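Local coordinates for hypothetical protein PH0495 (Pyrococcus horikoshii, PDB 1X3L) that catalyses the ATP-dependent, magnesium-requiring phosphorylation of D-glycerate to 2-phosphoglycerate, and can also use other nucleotides or pyrophosphate as phosphate donor, at residues Ile38-Gly42 with Lys43-Ile47; Ala66-Ile70 with Leu71-Asp75; Glu142-Ser145 with Leu146-Lys150; Ala204-Ser207 with Gly208-Val211; Leu239-Glu242 with Arg243-Gly247. All blocks are in the same frame, centred on the assembly; numbering follows the deposited sequence.

Contact 1 (Ile38-Gly42 with Lys43-Ile47); sequences IIVQG and KEFEI
Ile38 and Phe45 stand side by side on two antiparallel strands, on the same face of the sheet as Val40 and Lys43. The Phe45 ring is turned edge-on to the backbone of Ile38. Its CD1 atom comes to 3.4 Å from Ile38 O, close to the ring plane. With chi1 at -58°, Phe45 CG lies beside its own backbone N, and this carries the ring back over the hairpin toward Val40. There Val40 CG2 meets Phe45 CE1 at 4.0 Å, at a slant to the ring. Past the end of the strand, Ile47 turns its tip inward. Its CD1 atom sits 3.6 Å from Ile38 CG1, and the two isoleucine chains cross at about a right angle. On the other face the extended Glu44 chain passes Ile39 obliquely, with Glu44 CG 4.0 Å from Ile39 CG1. Backbone bonds fix this order. Ile38 N reaches Phe45 O at 2.7 Å, and Phe45 N answers to Ile38 O. Val40 N gives to Lys43 O at 2.8 Å. The return bond runs from Lys43 N to Val40 O, 2.9 Å. On the face of Ile38, Val40 and Phe45, Phe263 and Ile190 of the parallel sheet lie against Val40 and Phe45. Gln41 and Gly42 form the corner, and Gly42, with phi at 96°, has a backbone that suits glycine. The whole is a beta hairpin with a two-residue loop, Gln41-Gly42, in a type I' turn from Val40 to Lys43.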
loop_
_atom_site.group_PDB
_atom_site.type_symbol
_atom_site.label_atom_id
_atom_site.label_comp_id
_atom_site.label_asym_id
_atom_site.label_seq_id
_atom_site.Cartn_x
_atom_site.Cartn_y
_atom_site.Cartn_z
ATOM N N ILE A 38 11.637 10.135 21.262
ATOM C CA ILE A 38 11.006 9.241 20.297
ATOM C C ILE A 38 11.766 9.459 18.996
ATOM O O ILE A 38 11.820 10.576 18.492
ATOM C CB ILE A 38 9.522 9.593 20.078
ATOM C CG1 ILE A 38 8.741 9.374 21.377
ATOM C CG2 ILE A 38 8.939 8.729 18.966
ATOM C CD1 ILE A 38 7.268 9.710 21.275
ATOM N N ILE A 39 12.366 8.403 18.460
ATOM C CA ILE A 39 13.135 8.527 17.227
ATOM C C ILE A 39 12.469 7.787 16.069
ATOM O O ILE A 39 12.432 6.553 16.034
ATOM C CB ILE A 39 14.574 8.005 17.426
ATOM C CG1 ILE A 39 15.179 8.641 18.682
ATOM C CG2 ILE A 39 15.431 8.357 16.214
ATOM C CD1 ILE A 39 16.575 8.149 19.020
ATOM N N VAL A 40 11.949 8.560 15.119
ATOM C CA VAL A 40 11.257 8.013 13.959
ATOM C C VAL A 40 12.117 8.109 12.706
ATOM O O VAL A 40 12.356 9.200 12.178
ATOM C CB VAL A 40 9.930 8.757 13.721
ATOM C CG1 VAL A 40 9.128 8.061 12.635
ATOM C CG2 VAL A 40 9.141 8.816 15.010
ATOM N N GLN A 41 12.573 6.956 12.229
ATOM C CA GLN A 41 13.428 6.892 11.051
ATOM C C GLN A 41 14.551 7.925 11.172
ATOM O O GLN A 41 14.869 8.627 10.215
ATOM C CB GLN A 41 12.610 7.139 9.771
ATOM C CG GLN A 41 11.446 6.161 9.579
ATOM C CD GLN A 41 10.843 6.206 8.181
ATOM O OE1 GLN A 41 10.644 7.275 7.609
ATOM N NE2 GLN A 41 10.538 5.034 7.630
ATOM N N GLY A 42 15.136 8.022 12.362
ATOM C CA GLY A 42 16.223 8.964 12.574
ATOM C C GLY A 42 15.845 10.313 13.161
ATOM O O GLY A 42 16.649 10.926 13.864
ATOM N N LYS A 43 14.635 10.786 12.874
ATOM C CA LYS A 43 14.166 12.076 13.378
ATOM C C LYS A 43 13.825 11.947 14.860
ATOM O O LYS A 43 12.967 11.149 15.243
ATOM C CB LYS A 43 12.929 12.526 12.593
ATOM C CG LYS A 43 12.499 13.970 12.830
ATOM C CD LYS A 43 13.464 14.961 12.188
ATOM C CE LYS A 43 12.947 16.394 12.293
ATOM N NZ LYS A 43 12.785 16.847 13.706
ATOM N N GLU A 44 14.493 12.741 15.691
ATOM C CA GLU A 44 14.277 12.690 17.134
ATOM C C GLU A 44 13.247 13.697 17.639
ATOM O O GLU A 44 13.232 14.853 17.217
ATOM C CB GLU A 44 15.607 12.912 17.861
ATOM C CG GLU A 44 15.577 12.545 19.338
ATOM C CD GLU A 44 16.904 12.795 20.034
ATOM O OE1 GLU A 44 17.946 12.338 19.514
ATOM O OE2 GLU A 44 16.903 13.442 21.106
ATOM N N PHE A 45 12.382 13.245 18.542
ATOM C CA PHE A 45 11.354 14.098 19.131
ATOM C C PHE A 45 11.394 13.950 20.643
ATOM O O PHE A 45 11.477 12.835 21.161
ATOM C CB PHE A 45 9.952 13.705 18.651
ATOM C CG PHE A 45 9.778 13.756 17.167
ATOM C CD1 PHE A 45 10.151 12.677 16.373
ATOM C CD2 PHE A 45 9.248 14.887 16.558
ATOM C CE1 PHE A 45 9.996 12.725 14.986
ATOM C CE2 PHE A 45 9.090 14.945 15.176
ATOM C CZ PHE A 45 9.465 13.862 14.389
ATOM N N GLU A 46 11.327 15.073 21.347
ATOM C CA GLU A 46 11.347 15.052 22.804
ATOM C C GLU A 46 9.924 14.942 23.332
ATOM O O GLU A 46 9.025 15.632 22.856
ATOM C CB GLU A 46 11.997 16.327 23.343
ATOM C CG GLU A 46 12.156 16.343 24.853
ATOM C CD GLU A 46 12.777 17.632 25.356
ATOM O OE1 GLU A 46 13.074 17.716 26.568
ATOM O OE2 GLU A 46 12.965 18.560 24.540
ATOM N N ILE A 47 9.726 14.068 24.314
ATOM C CA ILE A 47 8.411 13.868 24.913
ATOM C C ILE A 47 8.211 14.878 26.039
ATOM O O ILE A 47 8.702 14.686 27.149
ATOM C CB ILE A 47 8.275 12.445 25.498
ATOM C CG1 ILE A 47 8.589 11.406 24.421
ATOM C CG2 ILE A 47 6.868 12.231 26.035
ATOM C CD1 ILE A 47 8.598 9.979 24.930
#

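Contact 2 (Ala66-Ile70 with Leu71-Asp75); sequences AIEDI and LDVED
The carbonyl oxygen of Ile67 takes two backbone N-H groups in the last turn of the helix. Leu71 N lies 2.8 Å from Ile67 O, but the bond is bent to 125° and weak. Ile70 N reaches the same oxygen at 3.2 Å, so Ile67 O is shared between the two. Leu71 itself has extended backbone angles. Side chains follow the turn. Ile70 CG1 lies between its backbone N and carbonyl carbon (chi1 63°), which brings it to Leu71 CG at 4.0 Å, at a slant. Leu71 CD1 stays loosely beside Ile67 CG2 at 4.4 Å. Further on, Val73 turns back to the helix. Its CG2 methyl meets Ile67 CG2 at 4.0 Å and Glu68 CG at 4.1 Å, and crosses both chains at about a right angle. The carboxylate of Glu68 points on to the backbone N-H groups of Lys89 and Arg90, which hold it. Leu71 also reaches Ile47, just past the hairpin, and Val33 of strand 31-33. Cut back to an alanine, Leu71 is likely to leave a gap toward Ile38, Ile47 and Val33 and to lose its packing beside Ile70 CG1. Val53 of strand 51-56 receives both Ile67 and Val73. The segment is the link from helix 60-70 into strand 75-81, which pairs in parallel with strand 51-56. This is the return leg, from helix to second strand, of a beta-alpha-beta crossover in a Rossmann-like sheet.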
loop_
_atom_site.group_PDB
_atom_site.type_symbol
_atom_site.label_atom_id
_atom_site.label_comp_id
_atom_site.label_asym_id
_atom_site.label_seq_id
_atom_site.Cartn_x
_atom_site.Cartn_y
_atom_site.Cartn_z
ATOM N N ALA A 66 1.263 -1.468 18.271
ATOM C CA ALA A 66 2.710 -1.275 18.303
ATOM C C ALA A 66 3.069 -0.038 19.128
ATOM O O ALA A 66 4.008 -0.058 19.929
ATOM C CB ALA A 66 3.256 -1.137 16.879
ATOM N N ILE A 67 2.325 1.044 18.928
ATOM C CA ILE A 67 2.587 2.271 19.669
ATOM C C ILE A 67 2.377 2.067 21.172
ATOM O O ILE A 67 3.183 2.529 21.982
ATOM C CB ILE A 67 1.686 3.420 19.172
ATOM C CG1 ILE A 67 2.053 3.776 17.729
ATOM C CG2 ILE A 67 1.844 4.636 20.065
ATOM C CD1 ILE A 67 3.470 4.285 17.562
ATOM N N GLU A 68 1.301 1.375 21.542
ATOM C CA GLU A 68 1.016 1.119 22.955
ATOM C C GLU A 68 2.074 0.226 23.600
ATOM O O GLU A 68 2.283 0.290 24.810
ATOM C CB GLU A 68 -0.350 0.448 23.139
ATOM C CG GLU A 68 -1.549 1.288 22.759
ATOM C CD GLU A 68 -2.849 0.678 23.256
ATOM O OE1 GLU A 68 -3.075 -0.530 23.030
ATOM O OE2 GLU A 68 -3.648 1.409 23.873
ATOM N N ASP A 69 2.735 -0.609 22.803
ATOM C CA ASP A 69 3.752 -1.501 23.352
ATOM C C ASP A 69 5.072 -0.799 23.645
ATOM O O ASP A 69 5.924 -1.347 24.346
ATOM C CB ASP A 69 4.007 -2.691 22.418
ATOM C CG ASP A 69 2.811 -3.623 22.318
ATOM O OD1 ASP A 69 2.042 -3.716 23.298
ATOM O OD2 ASP A 69 2.646 -4.274 21.264
ATOM N N ILE A 70 5.248 0.407 23.117
ATOM C CA ILE A 70 6.488 1.137 23.358
ATOM C C ILE A 70 6.271 2.503 23.993
ATOM O O ILE A 70 7.233 3.175 24.357
ATOM C CB ILE A 70 7.292 1.326 22.054
ATOM C CG1 ILE A 70 6.499 2.183 21.063
ATOM C CG2 ILE A 70 7.618 -0.031 21.454
ATOM C CD1 ILE A 70 7.233 2.445 19.758
ATOM N N LEU A 71 5.013 2.908 24.129
ATOM C CA LEU A 71 4.693 4.205 24.718
ATOM C C LEU A 71 3.372 4.176 25.477
ATOM O O LEU A 71 2.441 3.464 25.098
ATOM C CB LEU A 71 4.614 5.279 23.624
ATOM C CG LEU A 71 5.894 5.657 22.873
ATOM C CD1 LEU A 71 5.544 6.515 21.664
ATOM C CD2 LEU A 71 6.842 6.402 23.807
ATOM N N ASP A 72 3.295 4.951 26.556
ATOM C CA ASP A 72 2.070 5.026 27.342
ATOM C C ASP A 72 1.159 6.020 26.642
ATOM O O ASP A 72 1.494 7.197 26.516
ATOM C CB ASP A 72 2.367 5.499 28.766
ATOM C CG ASP A 72 3.235 4.520 29.535
ATOM O OD1 ASP A 72 2.856 3.329 29.622
ATOM O OD2 ASP A 72 4.293 4.940 30.054
ATOM N N VAL A 73 0.011 5.543 26.175
ATOM C CA VAL A 73 -0.927 6.400 25.462
ATOM C C VAL A 73 -2.058 6.910 26.346
ATOM O O VAL A 73 -2.815 6.130 26.924
ATOM C CB VAL A 73 -1.526 5.658 24.247
ATOM C CG1 VAL A 73 -2.524 6.550 23.528
ATOM C CG2 VAL A 73 -0.412 5.237 23.300
ATOM N N GLU A 74 -2.163 8.230 26.443
ATOM C CA GLU A 74 -3.195 8.864 27.248
ATOM C C GLU A 74 -4.570 8.444 26.756
ATOM O O GLU A 74 -5.442 8.090 27.549
ATOM C CB GLU A 74 -3.066 10.387 27.169
ATOM C CG GLU A 74 -4.157 11.147 27.909
ATOM C CD GLU A 74 -4.254 10.750 29.369
ATOM O OE1 GLU A 74 -3.196 10.636 30.024
ATOM O OE2 GLU A 74 -5.390 10.562 29.861
ATOM N N ASP A 75 -4.755 8.485 25.441
ATOM C CA ASP A 75 -6.024 8.112 24.836
ATOM C C ASP A 75 -5.919 8.177 23.316
ATOM O O ASP A 75 -4.930 8.675 22.771
ATOM C CB ASP A 75 -7.136 9.045 25.332
ATOM C CG ASP A 75 -8.518 8.595 24.890
ATOM O OD1 ASP A 75 -8.816 7.386 24.985
ATOM O OD2 ASP A 75 -9.314 9.453 24.456
#

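Contact 3 (Glu142-Ser145 with Leu146-Lys150); sequences EGIS and LEDLK. With EDO (1,2-ethanediol), chain E.
Ser145 and Asp148 hold each other by two reciprocal bonds. Ser145 OG accepts from Asp148 N at 3.0 Å, and Ser145 N gives to Asp148 OD2 at 2.9 Å. The second bond is nearly straight, 170°, and meets OD2 on its anti side, 22° out of the carboxylate plane. This is a capping box with Ser145 as N-cap of the helix. The Ser145 hydroxyl can do this because chi1, 69°, sets OG between the backbone N and the carbonyl carbon, facing the first turn. It also brings Ser145 OG within 2.8 Å of Asp148 OD2. Asp148 CG lies beside its own backbone N, which turns the carboxylate back to Ser145 N. The carbonyl of Ser145 begins the regular bonding: Leu149 N gives to Ser145 O at 3.0 Å. The N-terminal end of a helix would probably favour the negative charge of Asp148. In the next shell, Ile144 CG2 packs obliquely on Asp148 CB at 3.7 Å. Ser236 OG adds a weak hydrogen bond to Asp148 OD2. Before the cap, Gly143 takes a positive phi, and its N-H binds 1,2-ethanediol, with Gly143 N 3.0 Å from O2 of that molecule. The diol probably comes from the crystallisation liquor. The cap sits between two other helices. Ile144 rests on Ser236 and His240 of helix 235-246, while Leu146, at the start of helix 146-158, packs on Glu103 and Ile106 of helix 103-118.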
loop_
_atom_site.group_PDB
_atom_site.type_symbol
_atom_site.label_atom_id
_atom_site.label_comp_id
_atom_site.label_asym_id
_atom_site.label_seq_id
_atom_site.Cartn_x
_atom_site.Cartn_y
_atom_site.Cartn_z
ATOM N N GLU A 142 -19.758 21.304 6.552
ATOM C CA GLU A 142 -21.045 21.775 7.061
ATOM C C GLU A 142 -22.214 21.690 6.077
ATOM O O GLU A 142 -22.090 22.033 4.902
ATOM C CB GLU A 142 -20.913 23.207 7.606
ATOM C CG GLU A 142 -20.971 24.342 6.585
ATOM C CD GLU A 142 -19.875 24.276 5.543
ATOM O OE1 GLU A 142 -18.772 23.787 5.870
ATOM O OE2 GLU A 142 -20.116 24.730 4.399
ATOM N N GLY A 143 -23.346 21.206 6.579
ATOM C CA GLY A 143 -24.540 21.079 5.765
ATOM C C GLY A 143 -24.551 19.882 4.836
ATOM O O GLY A 143 -25.587 19.543 4.267
ATOM N N ILE A 144 -23.404 19.231 4.682
ATOM C CA ILE A 144 -23.311 18.080 3.795
ATOM C C ILE A 144 -23.484 16.769 4.552
ATOM O O ILE A 144 -22.765 16.490 5.511
ATOM C CB ILE A 144 -21.961 18.070 3.049
ATOM C CG1 ILE A 144 -21.799 19.374 2.263
ATOM C CG2 ILE A 144 -21.897 16.875 2.098
ATOM C CD1 ILE A 144 -20.441 19.538 1.601
ATOM N N SER A 145 -24.446 15.967 4.115
ATOM C CA SER A 145 -24.715 14.686 4.751
ATOM C C SER A 145 -23.927 13.574 4.070
ATOM O O SER A 145 -23.478 13.717 2.930
ATOM C CB SER A 145 -26.205 14.358 4.673
ATOM O OG SER A 145 -26.588 14.088 3.336
ATOM N N LEU A 146 -23.764 12.462 4.774
ATOM C CA LEU A 146 -23.049 11.329 4.220
ATOM C C LEU A 146 -23.725 10.916 2.923
ATOM O O LEU A 146 -23.074 10.458 1.984
ATOM C CB LEU A 146 -23.060 10.163 5.212
ATOM C CG LEU A 146 -22.469 8.837 4.729
ATOM C CD1 LEU A 146 -21.089 9.054 4.126
ATOM C CD2 LEU A 146 -22.400 7.878 5.897
ATOM N N GLU A 147 -25.041 11.094 2.868
ATOM C CA GLU A 147 -25.789 10.732 1.675
ATOM C C GLU A 147 -25.507 11.714 0.543
ATOM O O GLU A 147 -25.536 11.339 -0.631
ATOM C CB GLU A 147 -27.286 10.683 1.980
ATOM C CG GLU A 147 -28.090 9.919 0.940
ATOM C CD GLU A 147 -27.524 8.529 0.674
ATOM O OE1 GLU A 147 -27.328 7.765 1.646
ATOM O OE2 GLU A 147 -27.279 8.200 -0.508
ATOM N N ASP A 148 -25.238 12.971 0.890
ATOM C CA ASP A 148 -24.926 13.970 -0.128
ATOM C C ASP A 148 -23.581 13.597 -0.736
ATOM O O ASP A 148 -23.367 13.738 -1.939
ATOM C CB ASP A 148 -24.832 15.377 0.472
ATOM C CG ASP A 148 -26.182 15.936 0.876
ATOM O OD1 ASP A 148 -27.153 15.773 0.106
ATOM O OD2 ASP A 148 -26.266 16.554 1.960
ATOM N N LEU A 149 -22.676 13.124 0.115
ATOM C CA LEU A 149 -21.349 12.716 -0.327
ATOM C C LEU A 149 -21.466 11.566 -1.320
ATOM O O LEU A 149 -20.873 11.603 -2.398
ATOM C CB LEU A 149 -20.501 12.286 0.873
ATOM C CG LEU A 149 -19.162 11.604 0.573
ATOM C CD1 LEU A 149 -18.308 12.475 -0.341
ATOM C CD2 LEU A 149 -18.442 11.329 1.883
ATOM N N LYS A 150 -22.248 10.553 -0.956
ATOM C CA LYS A 150 -22.443 9.394 -1.821
ATOM C C LYS A 150 -22.967 9.797 -3.194
ATOM O O LYS A 150 -22.435 9.372 -4.216
ATOM C CB LYS A 150 -23.414 8.398 -1.180
ATOM C CG LYS A 150 -22.919 7.765 0.114
ATOM C CD LYS A 150 -23.911 6.717 0.607
ATOM C CE LYS A 150 -23.462 6.083 1.906
ATOM N NZ LYS A 150 -24.410 5.024 2.356
HETATM C C1 EDO E . -22.061 20.638 10.877
HETATM O O1 EDO E . -22.298 22.011 10.540
HETATM C C2 EDO E . -23.310 19.799 10.602
HETATM O O2 EDO E . -23.660 19.871 9.212
#

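Contact 4 (Ala204-Ser207 with Gly208-Val211); sequences AIAS and GPTV. With SO4 (sulfate ion), chain B.
Ile205 and Gly208 close the tight side of this turn. Gly208 N gives to Ile205 O at 2.9 Å. Ala206, Ser207 and Gly208 all have positive phi, so the chain winds with a left-handed twist. At Gly208 a CB would clash with Val211 CG2, and the positive phi also favours glycine. Next to it, the Pro209 ring presses its CD atom against the turn, 3.5 Å from Ala206 O and 4.1 Å from Ala206 CB. Ile129 of strand 124-129 lies against Ile205, Ala206 and Pro209 and helps bury this side. Ser207 is pinned as well: its OG sits beside its own backbone N (chi1 -67°) and is hydrogen-bonded to Ser134 OG and Arg170 NH2. The other side is looser. Here the backbone N-H of Ala206 turns to a sulfate ion, while its CB stays on the packed side. Ala206 N gives to sulfate O1 at 2.7 Å, with an N-H angle of 145°. No side chain of this turn holds the ion. The backbone N-H groups of Gly132 and Ser134 also bind it. Such a group of N-H donors is well suited to an anion. The side chain of Ala206 is about 10 Å from that of Lys58, which probably binds substrate, as in relatives. The sulfate, though probably from the crystallisation liquor, is therefore consistent with a place for a phosphate or other anionic group near the active site.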
loop_
_atom_site.group_PDB
_atom_site.type_symbol
_atom_site.label_atom_id
_atom_site.label_comp_id
_atom_site.label_asym_id
_atom_site.label_seq_id
_atom_site.Cartn_x
_atom_site.Cartn_y
_atom_site.Cartn_z
ATOM N N ALA A 204 -2.871 10.537 -2.372
ATOM C CA ALA A 204 -3.943 9.592 -2.652
ATOM C C ALA A 204 -4.338 8.700 -1.482
ATOM O O ALA A 204 -5.519 8.381 -1.319
ATOM C CB ALA A 204 -3.554 8.719 -3.852
ATOM N N ILE A 205 -3.363 8.296 -0.674
ATOM C CA ILE A 205 -3.635 7.413 0.461
ATOM C C ILE A 205 -4.590 8.030 1.489
ATOM O O ILE A 205 -4.267 9.027 2.139
ATOM C CB ILE A 205 -2.321 6.990 1.155
ATOM C CG1 ILE A 205 -1.414 6.276 0.144
ATOM C CG2 ILE A 205 -2.626 6.072 2.326
ATOM C CD1 ILE A 205 -0.073 5.851 0.706
ATOM N N ALA A 206 -5.769 7.422 1.619
ATOM C CA ALA A 206 -6.807 7.879 2.540
ATOM C C ALA A 206 -7.216 9.314 2.219
ATOM O O ALA A 206 -7.848 9.988 3.031
ATOM C CB ALA A 206 -6.319 7.786 3.987
ATOM N N SER A 207 -6.852 9.768 1.023
ATOM C CA SER A 207 -7.160 11.119 0.568
ATOM C C SER A 207 -6.307 12.186 1.249
ATOM O O SER A 207 -6.745 13.318 1.444
ATOM C CB SER A 207 -8.648 11.417 0.762
ATOM O OG SER A 207 -9.429 10.613 -0.107
ATOM N N GLY A 208 -5.083 11.799 1.603
ATOM C CA GLY A 208 -4.127 12.701 2.226
ATOM C C GLY A 208 -4.623 13.642 3.304
ATOM O O GLY A 208 -4.556 14.861 3.135
ATOM N N PRO A 209 -5.106 13.110 4.436
ATOM C CA PRO A 209 -5.604 13.943 5.532
ATOM C C PRO A 209 -4.505 14.733 6.255
ATOM O O PRO A 209 -4.800 15.692 6.969
ATOM C CB PRO A 209 -6.296 12.928 6.447
ATOM C CG PRO A 209 -5.467 11.688 6.246
ATOM C CD PRO A 209 -5.276 11.676 4.741
ATOM N N THR A 210 -3.246 14.338 6.068
ATOM C CA THR A 210 -2.127 15.030 6.717
ATOM C C THR A 210 -1.071 15.566 5.738
ATOM O O THR A 210 0.020 15.970 6.150
ATOM C CB THR A 210 -1.402 14.116 7.742
ATOM O OG1 THR A 210 -0.696 13.078 7.049
ATOM C CG2 THR A 210 -2.402 13.483 8.698
ATOM N N VAL A 211 -1.382 15.561 4.446
ATOM C CA VAL A 211 -0.444 16.073 3.456
ATOM C C VAL A 211 -1.068 17.229 2.689
ATOM O O VAL A 211 -2.292 17.362 2.622
ATOM C CB VAL A 211 -0.011 14.980 2.446
ATOM C CG1 VAL A 211 0.770 13.885 3.166
ATOM C CG2 VAL A 211 -1.227 14.402 1.753
HETATM S S SO4 B . -7.842 4.553 0.214
HETATM O O1 SO4 B . -7.142 5.820 -0.055
HETATM O O2 SO4 B . -8.476 4.092 -1.032
HETATM O O3 SO4 B . -8.870 4.746 1.254
HETATM O O4 SO4 B . -6.876 3.543 0.680
#

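Contact 5 (Leu239-Glu242 with Arg243-Gly247); sequences LHIE and RGLRG
The guanidinium of Arg246 folds back along its own helix, with Glu242 O over one face. That oxygen is 3.7 Å above the plane and offset toward the rim. Arg243 N lies over the same face. At the edge, near the plane, Leu239 CD1 approaches Arg246 NH2 at 4.3 Å. The bend at chi3, -79°, brings the flat group back beside Glu242, whose CB atom is 3.7 Å from Arg246 NH1. The carboxylate of Glu242 is turned 38° from the guanidinium plane. Its OE1 atom stays 4.0 Å from Arg246 NH1, too far for a salt bridge. Glu242 OE2 touches Leu245 CD1 at 3.8 Å, and the same OE2 is salt-bridged to Lys221 NZ of helix 217-226. Cutting Glu242 back to an alanine would probably leave Lys221 without this partner and the Arg246 guanidinium without one nearby negative charge. The helix backbone is regular, with Arg243 N to Leu239 O at 2.9 Å and Arg246 N to Glu242 O at 3.0 Å. Gly247, with positive phi, ends the helix in a Schellman motif. Just beyond, Glu248 takes Arg243 NE and Arg246 NE in two salt bridges. The two arginines thus share one acid at the helix C-terminus, where their positive charge probably also suits the helix dipole, while Glu242 ties the last turns to a neighbouring helix.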
loop_
_atom_site.group_PDB
_atom_site.type_symbol
_atom_site.label_atom_id
_atom_site.label_comp_id
_atom_site.label_asym_id
_atom_site.label_seq_id
_atom_site.Cartn_x
_atom_site.Cartn_y
_atom_site.Cartn_z
ATOM N N LEU A 239 -23.334 24.810 -2.398
ATOM C CA LEU A 239 -23.266 25.867 -1.395
ATOM C C LEU A 239 -21.939 25.891 -0.645
ATOM O O LEU A 239 -21.355 26.953 -0.446
ATOM C CB LEU A 239 -24.417 25.739 -0.393
ATOM C CG LEU A 239 -24.455 26.822 0.693
ATOM C CD1 LEU A 239 -24.622 28.194 0.046
ATOM C CD2 LEU A 239 -25.604 26.545 1.661
ATOM N N HIS A 240 -21.460 24.728 -0.221
ATOM C CA HIS A 240 -20.198 24.695 0.502
ATOM C C HIS A 240 -19.053 25.164 -0.379
ATOM O O HIS A 240 -18.153 25.865 0.080
ATOM C CB HIS A 240 -19.874 23.294 1.012
ATOM C CG HIS A 240 -18.534 23.210 1.666
ATOM N ND1 HIS A 240 -18.252 23.841 2.859
ATOM C CD2 HIS A 240 -17.376 22.637 1.261
ATOM C CE1 HIS A 240 -16.977 23.664 3.158
ATOM N NE2 HIS A 240 -16.423 22.936 2.204
ATOM N N ILE A 241 -19.089 24.770 -1.647
ATOM C CA ILE A 241 -18.044 25.156 -2.580
ATOM C C ILE A 241 -18.106 26.647 -2.902
ATOM O O ILE A 241 -17.068 27.297 -3.011
ATOM C CB ILE A 241 -18.119 24.304 -3.873
ATOM C CG1 ILE A 241 -17.667 22.872 -3.551
ATOM C CG2 ILE A 241 -17.248 24.917 -4.969
ATOM C CD1 ILE A 241 -17.825 21.884 -4.689
ATOM N N GLU A 242 -19.314 27.188 -3.052
ATOM C CA GLU A 242 -19.468 28.616 -3.323
ATOM C C GLU A 242 -18.932 29.393 -2.121
ATOM O O GLU A 242 -18.294 30.439 -2.275
ATOM C CB GLU A 242 -20.939 28.972 -3.554
ATOM C CG GLU A 242 -21.483 28.549 -4.916
ATOM C CD GLU A 242 -20.745 29.216 -6.063
ATOM O OE1 GLU A 242 -20.512 30.441 -5.986
ATOM O OE2 GLU A 242 -20.405 28.525 -7.043
ATOM N N ARG A 243 -19.195 28.882 -0.922
ATOM C CA ARG A 243 -18.711 29.530 0.291
ATOM C C ARG A 243 -17.184 29.520 0.273
ATOM O O ARG A 243 -16.545 30.487 0.681
ATOM C CB ARG A 243 -19.213 28.804 1.539
ATOM C CG ARG A 243 -20.715 28.894 1.777
ATOM C CD ARG A 243 -21.044 28.464 3.197
ATOM N NE ARG A 243 -20.455 29.388 4.165
ATOM C CZ ARG A 243 -20.226 29.099 5.443
ATOM N NH1 ARG A 243 -20.534 27.902 5.924
ATOM N NH2 ARG A 243 -19.676 30.008 6.237
ATOM N N GLY A 244 -16.607 28.416 -0.200
ATOM C CA GLY A 244 -15.159 28.311 -0.279
ATOM C C GLY A 244 -14.610 29.320 -1.271
ATOM O O GLY A 244 -13.557 29.919 -1.053
ATOM N N LEU A 245 -15.328 29.511 -2.371
ATOM C CA LEU A 245 -14.907 30.471 -3.381
ATOM C C LEU A 245 -14.955 31.888 -2.818
ATOM O O LEU A 245 -14.158 32.742 -3.198
ATOM C CB LEU A 245 -15.806 30.375 -4.610
ATOM C CG LEU A 245 -15.676 29.099 -5.440
ATOM C CD1 LEU A 245 -16.669 29.154 -6.589
ATOM C CD2 LEU A 245 -14.244 28.969 -5.969
ATOM N N ARG A 246 -15.894 32.136 -1.909
ATOM C CA ARG A 246 -16.017 33.456 -1.306
ATOM C C ARG A 246 -15.014 33.626 -0.168
ATOM O O ARG A 246 -14.841 34.726 0.358
ATOM C CB ARG A 246 -17.441 33.678 -0.783
ATOM C CG ARG A 246 -18.486 33.894 -1.869
ATOM C CD ARG A 246 -19.785 34.439 -1.275
ATOM N NE ARG A 246 -20.608 33.409 -0.645
ATOM C CZ ARG A 246 -21.351 32.533 -1.317
ATOM N NH1 ARG A 246 -21.377 32.557 -2.646
ATOM N NH2 ARG A 246 -22.074 31.635 -0.665
ATOM N N GLY A 247 -14.357 32.534 0.214
ATOM C CA GLY A 247 -13.381 32.605 1.287
ATOM C C GLY A 247 -14.001 32.507 2.669
ATOM O O GLY A 247 -13.369 32.854 3.666
#

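Overall arrangement
The five contacts fall into two touching pairs with contact 4 separate from both. Contacts 1 and 2 meet where Ile38 CD1 lies 3.7 Å from Leu71 CD1, joining the hairpin to residues 66-75. Contacts 3 and 5 meet at Glu142, whose OE2 atom is 2.6 Å from His240 ND1, a probable hydrogen bond; Arg243 adds a long, weak ion pair. Contact 4 carries the sulfate and is nearest to Lys58, which probably binds substrate, as in relatives. Its nearest atoms are about 9 Å from contact 3 and about 12 Å from contact 1. The other four contacts lie away from that site, and contacts 1 and 5 have centres about 40 Å apart.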